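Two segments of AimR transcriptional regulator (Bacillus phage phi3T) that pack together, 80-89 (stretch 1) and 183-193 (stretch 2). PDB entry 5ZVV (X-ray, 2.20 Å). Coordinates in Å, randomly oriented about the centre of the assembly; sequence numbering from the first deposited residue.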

# COMPACT_ATOMS: atom_id res chain seq x y z
N ARG A 80 -6.32 10.19 -30.89
CA ARG A 80 -5.94 10.09 -29.49
C ARG A 80 -7.05 10.60 -28.58
O ARG A 80 -7.44 9.93 -27.60
CB ARG A 80 -4.64 10.87 -29.26
CG ARG A 80 -3.59 10.61 -30.32
CD ARG A 80 -2.27 11.32 -30.04
NE ARG A 80 -1.41 11.27 -31.22
CZ ARG A 80 -1.09 12.33 -31.96
NH1 ARG A 80 -1.55 13.53 -31.63
NH2 ARG A 80 -0.31 12.19 -33.02
N GLN A 81 -7.58 11.78 -28.89
CA GLN A 81 -8.77 12.26 -28.20
C GLN A 81 -9.87 11.21 -28.22
O GLN A 81 -10.55 10.98 -27.22
CB GLN A 81 -9.27 13.56 -28.83
CG GLN A 81 -8.31 14.73 -28.68
CD GLN A 81 -8.81 15.99 -29.36
OE1 GLN A 81 -9.36 15.94 -30.46
NE2 GLN A 81 -8.63 17.13 -28.69
N SER A 82 -10.05 10.54 -29.37
CA SER A 82 -11.10 9.54 -29.49
C SER A 82 -10.87 8.36 -28.56
O SER A 82 -11.82 7.82 -27.99
CB SER A 82 -11.23 9.07 -30.94
OG SER A 82 -10.33 8.01 -31.21
N VAL A 83 -9.61 7.95 -28.38
CA VAL A 83 -9.36 6.82 -27.48
C VAL A 83 -9.65 7.23 -26.04
O VAL A 83 -10.18 6.43 -25.26
CB VAL A 83 -7.94 6.25 -27.66
CG1 VAL A 83 -6.90 7.02 -26.84
CG2 VAL A 83 -7.92 4.78 -27.28
N GLU A 84 -9.34 8.48 -25.67
CA GLU A 84 -9.64 8.90 -24.31
C GLU A 84 -11.14 9.01 -24.07
O GLU A 84 -11.65 8.55 -23.04
CB GLU A 84 -8.95 10.23 -23.99
CG GLU A 84 -9.50 10.95 -22.75
CD GLU A 84 -9.42 10.13 -21.47
OE1 GLU A 84 -8.71 9.10 -21.44
OE2 GLU A 84 -10.06 10.53 -20.47
N TYR A 85 -11.87 9.61 -25.01
CA TYR A 85 -13.32 9.71 -24.86
C TYR A 85 -13.97 8.33 -24.83
O TYR A 85 -14.89 8.08 -24.05
CB TYR A 85 -13.91 10.56 -25.98
CG TYR A 85 -15.33 11.02 -25.73
CD1 TYR A 85 -15.61 11.99 -24.78
CD2 TYR A 85 -16.39 10.48 -26.45
CE1 TYR A 85 -16.91 12.41 -24.55
CE2 TYR A 85 -17.69 10.90 -26.23
CZ TYR A 85 -17.94 11.86 -25.28
OH TYR A 85 -19.23 12.27 -25.05
N SER A 86 -13.49 7.42 -25.68
CA SER A 86 -14.04 6.07 -25.70
C SER A 86 -13.80 5.36 -24.38
O SER A 86 -14.71 4.72 -23.83
CB SER A 86 -13.45 5.27 -26.86
OG SER A 86 -14.06 4.00 -26.97
N ASP A 87 -12.59 5.48 -23.83
CA ASP A 87 -12.28 4.73 -22.62
C ASP A 87 -12.96 5.33 -21.39
O ASP A 87 -13.37 4.59 -20.49
CB ASP A 87 -10.77 4.67 -22.40
CG ASP A 87 -10.40 3.82 -21.21
OD1 ASP A 87 -10.46 2.58 -21.33
OD2 ASP A 87 -10.07 4.39 -20.14
N ILE A 88 -13.09 6.66 -21.33
CA ILE A 88 -13.75 7.24 -20.16
C ILE A 88 -15.23 6.90 -20.15
O ILE A 88 -15.85 6.81 -19.08
CB ILE A 88 -13.51 8.77 -20.10
CG1 ILE A 88 -13.77 9.29 -18.69
CG2 ILE A 88 -14.40 9.50 -21.10
CD1 ILE A 88 -13.49 10.76 -18.51
N ASN A 89 -15.83 6.68 -21.32
CA ASN A 89 -17.21 6.22 -21.40
C ASN A 89 -17.35 4.72 -21.20
O ASN A 89 -18.48 4.22 -21.14
CB ASN A 89 -17.81 6.60 -22.76
CG ASN A 89 -18.25 8.05 -22.83
OD1 ASN A 89 -19.30 8.42 -22.30
ND2 ASN A 89 -17.46 8.87 -23.50
N GLY A 183 -7.28 21.96 -22.57
CA GLY A 183 -8.09 21.44 -23.65
C GLY A 183 -8.88 20.22 -23.23
O GLY A 183 -9.05 19.93 -22.04
N PHE A 184 -9.37 19.50 -24.25
CA PHE A 184 -10.28 18.38 -24.04
C PHE A 184 -9.65 17.29 -23.18
O PHE A 184 -10.27 16.81 -22.21
CB PHE A 184 -10.69 17.83 -25.41
CG PHE A 184 -11.39 16.51 -25.36
CD1 PHE A 184 -12.75 16.44 -25.10
CD2 PHE A 184 -10.70 15.34 -25.58
CE1 PHE A 184 -13.40 15.23 -25.06
CE2 PHE A 184 -11.34 14.12 -25.54
CZ PHE A 184 -12.69 14.06 -25.28
N ILE A 185 -8.42 16.89 -23.51
CA ILE A 185 -7.76 15.81 -22.78
C ILE A 185 -7.57 16.18 -21.32
O ILE A 185 -7.84 15.37 -20.42
CB ILE A 185 -6.42 15.46 -23.46
CG1 ILE A 185 -6.67 14.79 -24.81
CG2 ILE A 185 -5.58 14.56 -22.56
CD1 ILE A 185 -7.35 13.44 -24.71
N LYS A 186 -7.13 17.41 -21.05
CA LYS A 186 -6.86 17.82 -19.67
C LYS A 186 -8.13 17.87 -18.84
O LYS A 186 -8.12 17.50 -17.66
CB LYS A 186 -6.16 19.18 -19.66
CG LYS A 186 -5.72 19.64 -18.27
CD LYS A 186 -4.91 20.93 -18.34
CE LYS A 186 -4.57 21.43 -16.95
NZ LYS A 186 -3.53 22.49 -16.98
N GLU A 187 -9.25 18.31 -19.44
CA GLU A 187 -10.52 18.29 -18.71
C GLU A 187 -10.99 16.87 -18.45
O GLU A 187 -11.53 16.57 -17.38
CB GLU A 187 -11.57 19.08 -19.49
CG GLU A 187 -11.22 20.55 -19.67
CD GLU A 187 -11.00 21.25 -18.35
OE1 GLU A 187 -11.93 21.27 -17.51
OE2 GLU A 187 -9.89 21.78 -18.14
N SER A 188 -10.80 15.97 -19.43
CA SER A 188 -11.16 14.57 -19.23
C SER A 188 -10.37 13.97 -18.07
O SER A 188 -10.94 13.34 -17.17
CB SER A 188 -10.92 13.79 -20.52
OG SER A 188 -11.51 12.50 -20.47
N PHE A 189 -9.05 14.17 -18.08
CA PHE A 189 -8.22 13.67 -16.99
C PHE A 189 -8.63 14.28 -15.66
O PHE A 189 -8.63 13.60 -14.62
CB PHE A 189 -6.75 13.95 -17.28
CG PHE A 189 -6.18 13.12 -18.41
CD1 PHE A 189 -6.93 12.11 -18.98
CD2 PHE A 189 -4.90 13.35 -18.88
CE1 PHE A 189 -6.41 11.34 -20.01
CE2 PHE A 189 -4.37 12.58 -19.91
CZ PHE A 189 -5.13 11.58 -20.48
N LYS A 190 -8.99 15.57 -15.67
CA LYS A 190 -9.46 16.22 -14.45
C LYS A 190 -10.68 15.51 -13.89
O LYS A 190 -10.76 15.23 -12.69
CB LYS A 190 -9.77 17.69 -14.72
CG LYS A 190 -8.56 18.62 -14.69
CD LYS A 190 -8.99 20.06 -14.94
CE LYS A 190 -7.81 21.01 -15.00
NZ LYS A 190 -8.23 22.38 -15.40
N SER A 191 -11.65 15.20 -14.75
CA SER A 191 -12.84 14.49 -14.28
C SER A 191 -12.47 13.12 -13.72
O SER A 191 -12.98 12.72 -12.65
CB SER A 191 -13.86 14.36 -15.41
OG SER A 191 -13.34 13.61 -16.49
N ARG A 192 -11.58 12.39 -14.40
CA ARG A 192 -11.13 11.09 -13.90
C ARG A 192 -10.57 11.21 -12.48
O ARG A 192 -11.05 10.55 -11.55
CB ARG A 192 -10.06 10.51 -14.83
CG ARG A 192 -10.54 9.99 -16.18
CD ARG A 192 -9.35 9.46 -16.95
NE ARG A 192 -9.68 8.93 -18.27
CZ ARG A 192 -9.97 7.66 -18.52
NH1 ARG A 192 -9.99 6.78 -17.53
NH2 ARG A 192 -10.24 7.27 -19.76
N VAL A 193 -9.55 12.05 -12.31
CA VAL A 193 -8.92 12.20 -11.00
C VAL A 193 -9.92 12.69 -9.97
O VAL A 193 -9.86 12.28 -8.80
CB VAL A 193 -7.70 13.14 -11.11
CG1 VAL A 193 -7.05 13.34 -9.75
CG2 VAL A 193 -6.69 12.57 -12.10
O HOH W 1 -7.25 17.67 -26.17
O HOH W 2 -11.37 4.01 -17.49

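The most unusual feature of this contact is a very short hydrogen bond: Ser188 OG donates to Glu84 OE2 across only 2.4 Å. It belongs to a buried polar cluster that illustrates a general principle, namely that a charged side chain can act as the knob between packed helices provided that the hole supplies its partners. The two helices run nearly parallel, at 21°, with their axes 10.4 Å apart at closest approach. From the first, Glu84 projects toward the second and sits among Ile185, Ser188, Phe189 and Arg192.

Arg192 answers the carboxylate with two donors. Arg192 NE lies 2.7 Å from Glu84 OE2 in a nearly straight hydrogen bond, while Arg192 NH2 reaches Glu84 OE1 at 2.9 Å with a more bent angle of 134°. Arg192 NH2 also donates to Asp87 OD2 at 2.9 Å, so one guanidinium bridges two acids a helical turn apart. Both acids approach it near its plane, where the N-H groups point, which leaves a face free for Ile88 CB, 3.6 Å from Arg192 NH2. A water extends the network, donating to Asp87 OD2 and accepting from Arg192 NH1.

Carbon contacts surround these charges. Ile185 CD1 lies 3.7 Å from Glu84 CB, against the aliphatic base of the acid, and the methyl Ile88 CD1 comes within 3.3 Å of Ser188 OG, the hydroxyl that donates to Glu84. Toward the N-terminal end of the second helix, Phe184 takes over: Phe184 CZ is 3.6 Å from Tyr85 CD1, in an oblique pair with planes at 45°, and the Phe184 edge meets the backbone of the first helix, with Phe184 CE2 3.6 Å from Gln81 O. There, a second water accepts from both Gln81 NE2 and Ile185 N, linking a side chain to an amide in the first turn of the opposing helix.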